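Local coordinates for endo-alpha-(1->5)-L-arabinanase (Bacillus licheniformis, PDB 6B7K), which probably catalyses the endohydrolysis of (1->5)-alpha-arabinofuranosidic linkages in arabinans, as a calcium-containing member of glycoside hydrolase family 43, at residues Ala111-Arg115 and Ile116-Gln120. Sequence-based numbering, arbitrary orientation.
Sequences ASTDR and ISSGQ
Thr113 and Gln120 meet across the loop that follows strand 106-113, where OG1 of Thr113 donates a hydrogen bond to the backbone O of Gln120 at 2.8 Å. The donor lies 21° from the carbonyl plane, and a chi1 of -173°, which sets OG1 opposite the backbone N, turns the hydroxyl into the loop. The same OG1 also accepts a weak bond from the backbone N of Arg115, so the hydroxyl bridges Gln120 firmly and Arg115 only weakly. Two donors of Ser118 converge on the backbone O of Arg115. OG of Ser118 approaches O of Arg115 nearly end-on at 2.9 Å, while N of Ser118 comes to the same O from above the carbonyl plane at 3.0 Å. That second bond spans three residues, in keeping with the 3-10 turn of 116-118. OG of Ser118 also accepts from the backbone N of Gln120, 3.3 Å away, forming an ST turn. Without the hydroxyl, as with an alanine here, the N-H of Gln120 would probably lose its mate and the Arg115 carbonyl one of its two donors. The Arg115 side chain bends at chi3 (58°) and folds back along the turn: CB of Ser118 sits over one guanidinium face, 3.7 Å above its plane and displaced toward the rim, while OG of Ser117 lies at the edge, near NH1. In the fold, this turn joins strands 106-113 and 122-130, antiparallel neighbours in one blade of the five-bladed beta-propeller characteristic of the family. Thr113 packs on Tyr92 and Trp121, and Ile116 reaches Tyr92 of strand 92-98 as well as Ile27 and Phe36 of the adjacent blade, where Glu29, on strand 25-29, accepts a hydrogen bond from the backbone N of Ile116.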
ATOM      1  N   ALA A 111       3.905   3.223  13.386  1.00 37.28           N
ATOM      2  CA  ALA A 111       3.787   2.389  14.569  1.00 38.04           C
ATOM      3  C   ALA A 111       4.784   1.244  14.464  1.00 37.07           C
ATOM      4  O   ALA A 111       5.186   0.841  13.368  1.00 35.72           O
ATOM      5  CB  ALA A 111       2.362   1.843  14.736  1.00 37.88           C
ATOM      6  N   SER A 112       5.182   0.715  15.618  1.00 37.51           N
ATOM      7  CA  SER A 112       6.241  -0.280  15.649  1.00 37.12           C
ATOM      8  C   SER A 112       6.003  -1.262  16.786  1.00 37.32           C
ATOM      9  O   SER A 112       5.393  -0.926  17.804  1.00 38.00           O
ATOM     10  CB  SER A 112       7.613   0.387  15.797  1.00 38.10           C
ATOM     11  OG  SER A 112       8.644  -0.579  15.848  1.00 39.03           O
ATOM     12  N   THR A 113       6.496  -2.485  16.596  1.00 36.59           N
ATOM     13  CA  THR A 113       6.470  -3.508  17.632  1.00 37.41           C
ATOM     14  C   THR A 113       7.532  -4.547  17.315  1.00 37.34           C
ATOM     15  O   THR A 113       7.986  -4.669  16.173  1.00 37.52           O
ATOM     16  CB  THR A 113       5.100  -4.182  17.745  1.00 36.09           C
ATOM     17  OG1 THR A 113       5.094  -5.049  18.887  1.00 37.65           O
ATOM     18  CG2 THR A 113       4.817  -5.007  16.503  1.00 34.09           C
ATOM     19  N   ASP A 114       7.920  -5.298  18.347  1.00 36.33           N
ATOM     20  CA  ASP A 114       8.840  -6.415  18.179  1.00 35.56           C
ATOM     21  C   ASP A 114       8.140  -7.701  17.776  1.00 35.04           C
ATOM     22  O   ASP A 114       8.800  -8.622  17.278  1.00 35.76           O
ATOM     23  CB  ASP A 114       9.618  -6.669  19.475  1.00 37.37           C
ATOM     24  CG  ASP A 114       8.770  -7.338  20.541  1.00 37.61           C
ATOM     25  OD1 ASP A 114       7.709  -6.788  20.896  1.00 36.52           O
ATOM     26  OD2 ASP A 114       9.157  -8.428  21.012  1.00 39.50           O
ATOM     27  N   ARG A 115       6.829  -7.787  17.986  1.00 34.23           N
ATOM     28  CA  ARG A 115       6.084  -9.013  17.715  1.00 35.12           C
ATOM     29  C   ARG A 115       4.616  -8.651  17.586  1.00 35.27           C
ATOM     30  O   ARG A 115       4.011  -8.171  18.551  1.00 35.65           O
ATOM     31  CB  ARG A 115       6.297 -10.042  18.828  1.00 37.78           C
ATOM     32  CG  ARG A 115       5.446 -11.291  18.681  1.00 38.38           C
ATOM     33  CD  ARG A 115       5.834 -12.350  19.696  1.00 41.20           C
ATOM     34  NE  ARG A 115       5.722 -11.866  21.068  1.00 42.99           N
ATOM     35  CZ  ARG A 115       4.635 -11.987  21.822  1.00 41.62           C
ATOM     36  NH1 ARG A 115       3.549 -12.576  21.339  1.00 41.81           N
ATOM     37  NH2 ARG A 115       4.633 -11.517  23.060  1.00 44.51           N
ATOM     38  N   ILE A 116       4.046  -8.880  16.400  1.00 35.64           N
ATOM     39  CA  ILE A 116       2.661  -8.490  16.146  1.00 35.32           C
ATOM     40  C   ILE A 116       1.711  -9.175  17.120  1.00 37.34           C
ATOM     41  O   ILE A 116       0.714  -8.581  17.549  1.00 37.07           O
ATOM     42  CB  ILE A 116       2.295  -8.794  14.680  1.00 34.31           C
ATOM     43  CG1 ILE A 116       3.178  -7.972  13.738  1.00 33.34           C
ATOM     44  CG2 ILE A 116       0.822  -8.519  14.422  1.00 34.05           C
ATOM     45  CD1 ILE A 116       2.883  -8.185  12.267  1.00 32.31           C
ATOM     46  N   SER A 117       2.011 -10.417  17.505  1.00 39.52           N
ATOM     47  CA  SER A 117       1.114 -11.162  18.381  1.00 41.41           C
ATOM     48  C   SER A 117       1.073 -10.608  19.802  1.00 42.98           C
ATOM     49  O   SER A 117       0.216 -11.032  20.588  1.00 44.24           O
ATOM     50  CB  SER A 117       1.510 -12.640  18.409  1.00 43.18           C
ATOM     51  OG  SER A 117       2.694 -12.842  19.157  1.00 44.78           O
ATOM     52  N   SER A 118       1.966  -9.681  20.157  1.00 42.51           N
ATOM     53  CA  SER A 118       1.852  -9.025  21.452  1.00 43.40           C
ATOM     54  C   SER A 118       0.741  -7.984  21.464  1.00 42.16           C
ATOM     55  O   SER A 118       0.211  -7.674  22.536  1.00 43.40           O
ATOM     56  CB  SER A 118       3.178  -8.369  21.840  1.00 43.87           C
ATOM     57  OG  SER A 118       3.368  -7.152  21.142  1.00 42.02           O
ATOM     58  N   GLY A 119       0.376  -7.445  20.300  1.00 39.91           N
ATOM     59  CA  GLY A 119      -0.648  -6.423  20.224  1.00 39.17           C
ATOM     60  C   GLY A 119      -0.261  -5.080  20.796  1.00 39.74           C
ATOM     61  O   GLY A 119      -1.113  -4.193  20.887  1.00 39.30           O
ATOM     62  N   GLN A 120       0.999  -4.901  21.181  1.00 41.31           N
ATOM     63  CA  GLN A 120       1.489  -3.675  21.801  1.00 42.93           C
ATOM     64  C   GLN A 120       2.322  -2.923  20.774  1.00 40.65           C
ATOM     65  O   GLN A 120       3.386  -3.398  20.362  1.00 40.12           O
ATOM     66  CB  GLN A 120       2.306  -3.996  23.051  1.00 47.11           C
ATOM     67  CG  GLN A 120       3.090  -2.825  23.622  1.00 49.47           C
ATOM     68  CD  GLN A 120       3.882  -3.215  24.861  1.00 53.55           C
ATOM     69  OE1 GLN A 120       3.886  -4.377  25.268  1.00 55.41           O
ATOM     70  NE2 GLN A 120       4.552  -2.241  25.469  1.00 54.98           N
TER